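Local coordinates for papain-like protease (Human betacoronavirus 2c EMC/2012, PDB 4RNA), which is a cysteine protease that probably cleaves the viral replicase polyprotein and, as in related coronavirus enzymes, removes ubiquitin from host proteins, at residues S30-V35 / H54-A59. Residues are numbered along the deposited sequence; the frame is centred on the assembly and turned at random.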
loop_
_atom_site.group_PDB
_atom_site.type_symbol
_atom_site.label_atom_id
_atom_site.label_comp_id
_atom_site.label_asym_id
_atom_site.label_seq_id
_atom_site.Cartn_x
_atom_site.Cartn_y
_atom_site.Cartn_z
ATOM N N SER A 30 10.135 7.845 26.371
ATOM C CA SER A 30 11.419 8.529 26.618
ATOM C C SER A 30 12.561 7.564 26.841
ATOM O O SER A 30 13.692 7.834 26.423
ATOM C CB SER A 30 11.363 9.448 27.836
ATOM O OG SER A 30 10.110 10.095 27.860
ATOM N N GLN A 31 12.272 6.432 27.484
ATOM C CA GLN A 31 13.353 5.472 27.789
ATOM C C GLN A 31 13.704 4.534 26.654
ATOM O O GLN A 31 14.896 4.069 26.509
ATOM C CB GLN A 31 12.924 4.672 29.033
ATOM C CG GLN A 31 12.808 5.576 30.288
ATOM C CD GLN A 31 12.785 4.758 31.561
ATOM O OE1 GLN A 31 13.805 4.123 31.934
ATOM N NE2 GLN A 31 11.638 4.680 32.172
ATOM N N LEU A 32 12.686 4.217 25.858
ATOM C CA LEU A 32 12.801 3.043 24.936
ATOM C C LEU A 32 12.179 3.321 23.564
ATOM O O LEU A 32 12.829 3.249 22.544
ATOM C CB LEU A 32 12.142 1.853 25.626
ATOM C CG LEU A 32 12.138 0.445 25.101
ATOM C CD1 LEU A 32 13.587 -0.026 24.834
ATOM C CD2 LEU A 32 11.345 -0.446 26.116
ATOM N N GLY A 33 10.903 3.659 23.523
ATOM C CA GLY A 33 10.290 3.943 22.215
ATOM C C GLY A 33 8.832 3.591 22.328
ATOM O O GLY A 33 8.349 3.472 23.469
ATOM N N CYS A 34 8.166 3.410 21.186
ATOM C CA CYS A 34 6.748 3.066 21.119
ATOM C C CYS A 34 6.627 1.580 21.467
ATOM O O CYS A 34 7.224 0.730 20.793
ATOM C CB CYS A 34 6.202 3.288 19.710
ATOM S SG CYS A 34 4.447 2.804 19.642
ATOM N N VAL A 35 5.855 1.279 22.502
ATOM C CA VAL A 35 5.812 -0.119 22.996
ATOM C C VAL A 35 4.383 -0.552 23.247
ATOM O O VAL A 35 3.541 0.217 23.771
ATOM C CB VAL A 35 6.626 -0.322 24.324
ATOM C CG1 VAL A 35 8.126 -0.361 24.084
ATOM C CG2 VAL A 35 6.263 0.760 25.315
ATOM N N HIS A 54 8.306 -8.883 32.534
ATOM C CA HIS A 54 7.390 -9.052 31.373
ATOM C C HIS A 54 8.018 -8.717 30.033
ATOM O O HIS A 54 9.064 -8.028 29.952
ATOM C CB HIS A 54 6.131 -8.227 31.558
ATOM C CG HIS A 54 5.172 -8.821 32.536
ATOM N ND1 HIS A 54 4.122 -9.586 32.151
ATOM C CD2 HIS A 54 5.142 -8.778 33.927
ATOM C CE1 HIS A 54 3.435 -9.982 33.243
ATOM N NE2 HIS A 54 4.061 -9.492 34.331
ATOM N N SER A 55 7.376 -9.234 28.985
ATOM C CA SER A 55 7.737 -9.020 27.569
ATOM C C SER A 55 7.049 -7.813 26.964
ATOM O O SER A 55 5.853 -7.696 27.098
ATOM C CB SER A 55 7.333 -10.237 26.737
ATOM O OG SER A 55 8.394 -11.153 26.818
ATOM N N LEU A 56 7.803 -6.951 26.266
ATOM C CA LEU A 56 7.209 -5.794 25.581
ATOM C C LEU A 56 7.421 -5.865 24.098
ATOM O O LEU A 56 8.509 -6.274 23.617
ATOM C CB LEU A 56 7.779 -4.465 26.100
ATOM C CG LEU A 56 7.501 -4.088 27.546
ATOM C CD1 LEU A 56 8.257 -2.770 27.784
ATOM C CD2 LEU A 56 5.978 -3.953 27.836
ATOM N N TYR A 57 6.389 -5.434 23.365
ATOM C CA TYR A 57 6.482 -5.405 21.899
ATOM C C TYR A 57 6.935 -4.048 21.422
ATOM O O TYR A 57 6.251 -3.111 21.553
ATOM C CB TYR A 57 5.141 -5.812 21.272
ATOM C CG TYR A 57 5.156 -7.262 21.096
ATOM C CD1 TYR A 57 4.762 -8.105 22.130
ATOM C CD2 TYR A 57 5.665 -7.816 19.909
ATOM C CE1 TYR A 57 4.850 -9.489 21.976
ATOM C CE2 TYR A 57 5.713 -9.189 19.731
ATOM C CZ TYR A 57 5.342 -10.005 20.775
ATOM O OH TYR A 57 5.417 -11.358 20.552
ATOM N N LEU A 58 8.141 -3.918 20.909
ATOM C CA LEU A 58 8.649 -2.580 20.507
ATOM C C LEU A 58 8.210 -2.252 19.053
ATOM O O LEU A 58 8.241 -3.134 18.177
ATOM C CB LEU A 58 10.190 -2.541 20.587
ATOM C CG LEU A 58 10.873 -1.184 20.270
ATOM C CD1 LEU A 58 10.502 -0.008 21.242
ATOM C CD2 LEU A 58 12.368 -1.429 20.336
ATOM N N ALA A 59 7.766 -1.017 18.782
ATOM C CA ALA A 59 7.254 -0.657 17.413
ATOM C C ALA A 59 8.246 0.292 16.685
ATOM O O ALA A 59 8.126 0.475 15.488
ATOM C CB ALA A 59 5.840 -0.053 17.448
#
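Leu-58 packs its CD1 methyl against Leu-32, Gly-33, Cys-34 and Val-35. CG stands anti to the backbone N (chi1 -177°), and chi2 of 62° then turns CD1 to 3.7 Å from Val-35 CG1, the two branched chains crossing obliquely, and to 3.4 Å from the carbonyl O of Cys-34. Gly-33, its backbone in a region open to glycine, passes this methyl with its bare CA at 4.1 Å. Leu-32 CD2 meets Leu-56 CD1 at 4.2 Å, extending the apolar cluster along the same strand. At the other end, Ala-59 N gives a short, fairly straight hydrogen bond to Cys-34 O (2.7 Å, 161° at the hydrogen), beside which Cys-34 SG lies against Ala-59 CB at 3.9 Å. Val-35 and Leu-58 form an antiparallel non-hydrogen-bonded pair, and Val-35 CA makes a CA-H...O contact to Tyr-57 O. The cluster belongs to the core of the N-terminal ubiquitin-like domain, whose beta-grasp sheet places strand 55-58 between strands 5-11 and 35-37. Val-10 and Arg-18 pack on Leu-32 and Leu-58, while helix 81-92 meets the Cys-34 and Ala-59 end through Leu-82, His-83 and Tyr-86.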